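Local coordinates for enhancer of mRNA-decapping protein 3 (Homo sapiens, PDB 2VC8) that promotes mRNA decapping and decay as a P-body component that binds single-stranded RNA and DCP1A, its LSm domain being the part described here, at residues T5-S10 and L64-I69; R26-D31 and S38-F43. All blocks are in the same frame, centred on the assembly; numbering follows the deposited sequence.

Contact 1 (T5-S10 and L64-I69); sequences TDWLGS and LKILEI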
loop_
_atom_site.group_PDB
_atom_site.type_symbol
_atom_site.label_atom_id
_atom_site.label_comp_id
_atom_site.label_asym_id
_atom_site.label_seq_id
_atom_site.Cartn_x
_atom_site.Cartn_y
_atom_site.Cartn_z
ATOM N N THR A 5 0.636 -12.569 -2.805
ATOM C CA THR A 5 0.489 -12.016 -1.435
ATOM C C THR A 5 1.849 -11.692 -0.818
ATOM O O THR A 5 1.938 -11.348 0.370
ATOM C CB THR A 5 -0.258 -12.984 -0.518
ATOM O OG1 THR A 5 0.358 -14.278 -0.570
ATOM C CG2 THR A 5 -1.712 -13.081 -0.934
ATOM N N ASP A 6 2.892 -11.796 -1.644
ATOM C CA ASP A 6 4.255 -11.530 -1.225
ATOM C C ASP A 6 4.470 -10.096 -0.719
ATOM O O ASP A 6 5.344 -9.901 0.117
ATOM C CB ASP A 6 5.248 -11.878 -2.344
ATOM C CG ASP A 6 5.180 -13.365 -2.731
ATOM O OD1 ASP A 6 4.444 -14.126 -2.040
ATOM O OD2 ASP A 6 5.844 -13.771 -3.714
ATOM N N TRP A 7 3.672 -9.122 -1.172
ATOM C CA TRP A 7 3.840 -7.696 -0.708
ATOM C C TRP A 7 3.555 -7.503 0.816
ATOM O O TRP A 7 3.978 -6.482 1.446
ATOM C CB TRP A 7 2.940 -6.742 -1.507
ATOM C CG TRP A 7 3.008 -6.801 -3.060
ATOM C CD1 TRP A 7 1.968 -7.092 -3.920
ATOM C CD2 TRP A 7 4.144 -6.565 -3.893
ATOM N NE1 TRP A 7 2.400 -7.043 -5.224
ATOM C CE2 TRP A 7 3.729 -6.719 -5.239
ATOM C CE3 TRP A 7 5.471 -6.220 -3.640
ATOM C CZ2 TRP A 7 4.612 -6.574 -6.320
ATOM C CZ3 TRP A 7 6.351 -6.071 -4.725
ATOM C CH2 TRP A 7 5.916 -6.243 -6.040
ATOM N N LEU A 8 2.855 -8.449 1.442
ATOM C CA LEU A 8 2.404 -8.298 2.832
ATOM C C LEU A 8 3.534 -7.950 3.769
ATOM O O LEU A 8 4.555 -8.626 3.761
ATOM C CB LEU A 8 1.665 -9.540 3.300
ATOM C CG LEU A 8 1.017 -9.493 4.693
ATOM C CD1 LEU A 8 -0.196 -8.497 4.780
ATOM C CD2 LEU A 8 0.596 -10.876 5.136
ATOM N N GLY A 9 3.380 -6.871 4.534
ATOM C CA GLY A 9 4.393 -6.470 5.513
ATOM C C GLY A 9 5.484 -5.531 4.974
ATOM O O GLY A 9 6.310 -5.007 5.730
ATOM N N SER A 10 5.558 -5.396 3.666
ATOM C CA SER A 10 6.462 -4.403 3.102
ATOM C C SER A 10 5.995 -2.999 3.427
ATOM O O SER A 10 4.848 -2.781 3.873
ATOM C CB SER A 10 6.565 -4.582 1.609
ATOM O OG SER A 10 5.308 -4.339 1.049
ATOM N N LEU A 64 4.579 0.843 -8.200
ATOM C CA LEU A 64 4.695 0.407 -6.798
ATOM C C LEU A 64 6.189 0.477 -6.491
ATOM O O LEU A 64 6.992 -0.161 -7.146
ATOM C CB LEU A 64 4.160 -1.004 -6.617
ATOM C CG LEU A 64 4.166 -1.581 -5.163
ATOM C CD1 LEU A 64 3.059 -2.625 -5.051
ATOM C CD2 LEU A 64 5.528 -2.139 -4.758
ATOM N N LYS A 65 6.558 1.264 -5.476
ATOM C CA LYS A 65 7.953 1.308 -5.038
ATOM C C LYS A 65 8.039 0.612 -3.715
ATOM O O LYS A 65 7.257 0.885 -2.781
ATOM C CB LYS A 65 8.539 2.697 -4.917
ATOM C CG LYS A 65 8.232 3.685 -6.010
ATOM C CD LYS A 65 8.909 4.998 -5.671
ATOM C CE LYS A 65 8.335 6.159 -6.448
ATOM N NZ LYS A 65 9.048 7.413 -6.096
ATOM N N ILE A 66 9.019 -0.272 -3.614
ATOM C CA ILE A 66 9.266 -1.013 -2.380
ATOM C C ILE A 66 10.257 -0.211 -1.520
ATOM O O ILE A 66 11.452 -0.164 -1.837
ATOM C CB ILE A 66 9.813 -2.431 -2.700
ATOM C CG1 ILE A 66 8.987 -3.135 -3.787
ATOM C CG2 ILE A 66 9.829 -3.308 -1.430
ATOM C CD1 ILE A 66 9.533 -4.494 -4.227
ATOM N N LEU A 67 9.740 0.457 -0.500
ATOM C CA LEU A 67 10.576 1.247 0.407
ATOM C C LEU A 67 11.302 0.370 1.446
ATOM O O LEU A 67 12.422 0.683 1.794
ATOM C CB LEU A 67 9.718 2.296 1.104
ATOM C CG LEU A 67 8.890 3.205 0.177
ATOM C CD1 LEU A 67 7.973 4.154 1.004
ATOM C CD2 LEU A 67 9.764 3.917 -0.830
ATOM N N GLU A 68 10.656 -0.699 1.868
ATOM C CA GLU A 68 11.261 -1.674 2.796
ATOM C C GLU A 68 10.660 -3.006 2.468
ATOM O O GLU A 68 9.435 -3.113 2.331
ATOM C CB GLU A 68 10.932 -1.319 4.277
ATOM C CG GLU A 68 11.843 -1.989 5.356
ATOM C CD GLU A 68 13.242 -1.393 5.388
ATOM O OE1 GLU A 68 13.364 -0.154 5.310
ATOM O OE2 GLU A 68 14.234 -2.154 5.486
ATOM N N ILE A 69 11.471 -4.038 2.388
ATOM C CA ILE A 69 10.995 -5.392 2.204
ATOM C C ILE A 69 10.352 -5.932 3.458
ATOM O O ILE A 69 10.599 -5.389 4.521
ATOM C CB ILE A 69 12.090 -6.324 1.666
ATOM C CG1 ILE A 69 13.171 -6.576 2.700
ATOM C CG2 ILE A 69 12.681 -5.779 0.328
ATOM C CD1 ILE A 69 14.258 -7.556 2.251
HETATM O O HOH W 1 8.875 -3.863 6.019
#
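The carbonyl oxygen of Gly9 faces that of Ile69, and a water reconciles the two acceptors: it donates to Gly9 O at 2.8 Å and to Ile69 O at 2.7 Å. Gly9 O has a second donor in NH1 of Arg26, so a charged group and a water grip one backbone oxygen. The oxygen is presented by a type II turn from Trp7 to Ser10, closed by Ser10 N to Trp7 O at 2.9 Å. Gly9 takes the third position with phi 89°, where a side chain would collide with the preceding carbonyl. In the conformer of Ser10 considered here, OG also donates to Trp7 O, in the carbonyl plane on a lone pair.

The other half of the contact is apolar. Leu64 lays its two methyls over one face of the Trp7 indole. Leu64 CD1 makes a CH-pi contact 4.3 Å from the centroid of the Trp7 six-membered ring, only 14° from its normal, and Leu64 CD2 lies 4.0 Å from Trp7 CZ3. Ile66, in one of two conformers, brings its CD1 to the ring edge instead, 3.6 Å from Trp7 CZ3.

These turns lead into strand 11-15, the antiparallel partner of strand 63-66. At the join, Leu67 and Glu68 both face Ile11 in a classic beta bulge.

Contact 2 (R26-D31 and S38-F43); sequences RVSAVD and SLTRPF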
loop_
_atom_site.group_PDB
_atom_site.type_symbol
_atom_site.label_atom_id
_atom_site.label_comp_id
_atom_site.label_asym_id
_atom_site.label_seq_id
_atom_site.Cartn_x
_atom_site.Cartn_y
_atom_site.Cartn_z
ATOM N N ARG A 26 2.795 0.925 5.275
ATOM C CA ARG A 26 2.894 -0.494 5.423
ATOM C C ARG A 26 1.743 -1.279 4.806
ATOM O O ARG A 26 0.584 -0.948 5.044
ATOM C CB ARG A 26 2.995 -0.757 6.927
ATOM C CG ARG A 26 3.016 -2.237 7.263
ATOM C CD ARG A 26 4.306 -2.775 7.492
ATOM N NE ARG A 26 4.982 -2.114 8.608
ATOM C CZ ARG A 26 6.290 -2.212 8.787
ATOM N NH1 ARG A 26 7.052 -2.921 7.954
ATOM N NH2 ARG A 26 6.861 -1.572 9.775
ATOM N N VAL A 27 2.066 -2.340 4.080
ATOM C CA VAL A 27 1.079 -3.246 3.489
ATOM C C VAL A 27 0.540 -4.165 4.581
ATOM O O VAL A 27 1.274 -5.052 5.087
ATOM C CB VAL A 27 1.626 -4.066 2.307
ATOM C CG1 VAL A 27 0.567 -4.992 1.754
ATOM C CG2 VAL A 27 2.126 -3.092 1.219
ATOM N N SER A 28 -0.697 -3.900 4.982
ATOM C CA SER A 28 -1.360 -4.659 6.028
ATOM C C SER A 28 -2.169 -5.801 5.530
ATOM O O SER A 28 -2.546 -6.665 6.313
ATOM C CB SER A 28 -2.261 -3.743 6.835
ATOM O OG SER A 28 -3.147 -3.021 5.991
ATOM N N ALA A 29 -2.538 -5.747 4.269
ATOM C CA ALA A 29 -3.352 -6.811 3.670
ATOM C C ALA A 29 -3.187 -6.892 2.183
ATOM O O ALA A 29 -2.935 -5.870 1.532
ATOM C CB ALA A 29 -4.902 -6.678 4.103
ATOM N N VAL A 30 -3.347 -8.102 1.622
ATOM C CA VAL A 30 -3.372 -8.300 0.172
ATOM C C VAL A 30 -4.505 -9.286 -0.103
ATOM O O VAL A 30 -4.524 -10.373 0.459
ATOM C CB VAL A 30 -2.053 -8.887 -0.388
ATOM C CG1 VAL A 30 -2.152 -9.190 -1.889
ATOM C CG2 VAL A 30 -0.869 -7.986 -0.105
ATOM N N ASP A 31 -5.422 -8.938 -0.981
ATOM C CA ASP A 31 -6.547 -9.815 -1.322
ATOM C C ASP A 31 -6.346 -10.315 -2.729
ATOM O O ASP A 31 -6.495 -9.540 -3.687
ATOM C CB ASP A 31 -7.867 -9.053 -1.188
ATOM C CG ASP A 31 -9.074 -9.918 -1.528
ATOM O OD1 ASP A 31 -8.897 -10.974 -2.149
ATOM O OD2 ASP A 31 -10.203 -9.494 -1.213
ATOM N N SER A 38 -3.820 -3.301 0.747
ATOM C CA SER A 38 -4.232 -2.358 1.828
ATOM C C SER A 38 -3.045 -1.801 2.530
ATOM O O SER A 38 -2.101 -2.562 2.870
ATOM C CB SER A 38 -5.123 -3.082 2.841
ATOM O OG SER A 38 -6.264 -3.690 2.201
ATOM N N LEU A 39 -3.063 -0.491 2.766
ATOM C CA LEU A 39 -2.034 0.211 3.538
ATOM C C LEU A 39 -2.603 0.693 4.861
ATOM O O LEU A 39 -3.695 1.197 4.935
ATOM C CB LEU A 39 -1.505 1.428 2.795
ATOM C CG LEU A 39 -0.928 1.202 1.392
ATOM C CD1 LEU A 39 -0.368 2.491 0.889
ATOM C CD2 LEU A 39 0.079 -0.008 1.354
ATOM N N THR A 40 -1.838 0.477 5.925
ATOM C CA THR A 40 -2.248 1.008 7.217
ATOM C C THR A 40 -1.565 2.364 7.480
ATOM O O THR A 40 -0.417 2.602 7.127
ATOM C CB THR A 40 -2.157 -0.037 8.409
ATOM O OG1 THR A 40 -2.142 0.645 9.690
ATOM C CG2 THR A 40 -0.961 -0.958 8.263
ATOM N N ARG A 41 -2.331 3.251 8.057
ATOM C CA ARG A 41 -1.834 4.572 8.418
ATOM C C ARG A 41 -1.054 5.236 7.277
ATOM O O ARG A 41 0.067 5.718 7.501
ATOM C CB ARG A 41 -0.940 4.479 9.687
ATOM C CG ARG A 41 -1.704 3.955 10.892
ATOM C CD ARG A 41 -0.929 4.117 12.175
ATOM N NE ARG A 41 -0.506 2.824 12.652
ATOM C CZ ARG A 41 0.733 2.337 12.621
ATOM N NH1 ARG A 41 1.780 3.029 12.116
ATOM N NH2 ARG A 41 0.912 1.119 13.105
ATOM N N PRO A 42 -1.588 5.235 6.063
ATOM C CA PRO A 42 -0.803 5.756 4.991
ATOM C C PRO A 42 -0.648 7.259 5.034
ATOM O O PRO A 42 -1.426 7.964 5.675
ATOM C CB PRO A 42 -1.614 5.389 3.739
ATOM C CG PRO A 42 -2.950 5.314 4.221
ATOM C CD PRO A 42 -2.931 4.819 5.649
ATOM N N PHE A 43 0.399 7.723 4.382
ATOM C CA PHE A 43 0.706 9.111 4.101
ATOM C C PHE A 43 0.367 9.399 2.629
ATOM O O PHE A 43 0.498 8.555 1.761
ATOM C CB PHE A 43 2.203 9.388 4.305
ATOM C CG PHE A 43 2.559 9.953 5.655
ATOM C CD1 PHE A 43 2.297 9.229 6.760
ATOM C CD2 PHE A 43 3.189 11.178 5.779
ATOM C CE1 PHE A 43 2.584 9.752 8.060
ATOM C CE2 PHE A 43 3.511 11.680 7.057
ATOM C CZ PHE A 43 3.200 10.953 8.167
HETATM O O HOH W 2 2.306 2.906 7.466
#
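A classic beta bulge interrupts the antiparallel hairpin of strands 22-31 and 36-39: Ser28 and Ala29 on one strand both face Ser38 on the other. Ser38 answers both through its backbone, its N donating to Ala29 O at 2.8 Å and its O accepting from Ser28 N at 2.9 Å. Ser28 OG, placed between its own backbone N and carbonyl carbon (chi1 53°), adds a weak bond to Ser38 O at 3.3 Å. The hydroxyl of Ser38 turns to Thr55 of strand 53-57, which gives this buried residue a hydrogen-bonding partner outside the two segments.

Beyond the bulge, Val27 and Leu39 form a non-hydrogen-bonded pair. Val27 CG2 meets Leu39 CD2 at 3.7 Å, the two side chains crossing obliquely, and both also touch Val12 of strand 11-15. Further along, Thr40 N donates to Arg26 O at 2.9 Å. In place of a second direct bond between these two residues, a water bridges them, accepting from Arg26 N at 3.0 Å and donating to Thr40 O at 2.8 Å.

There the chain turns its corner at Thr40 and Arg41 and carries on into strand 42-44. A register shift followed by a sharp change of direction suits the strongly bent antiparallel sheet of the Sm fold, here in the divergent form found in EDC3.

The two contacts meet on strand 22-31: the turn ahead of strand 11-15 in contact 1 exchanges two probable backbone hydrogen bonds with Val27, Ser10 O to Val27 N and Gly9 N to Val27 O. Arg26 also serves both contacts. Contact 1 lies nearer the surface; its segments share no direct hydrogen bond and are joined by a water and by the exposed Trp7 indole packed against Leu64 and Ile66. Contact 2, closer to the centre of the chain, has direct backbone bonds and a buried aliphatic pair, adding a water at its Arg26/Thr40 end. Each includes residues of a classic bulge: contact 2 holds the whole of one, contact 1 its doubled strand, with Ile11 outside the segments.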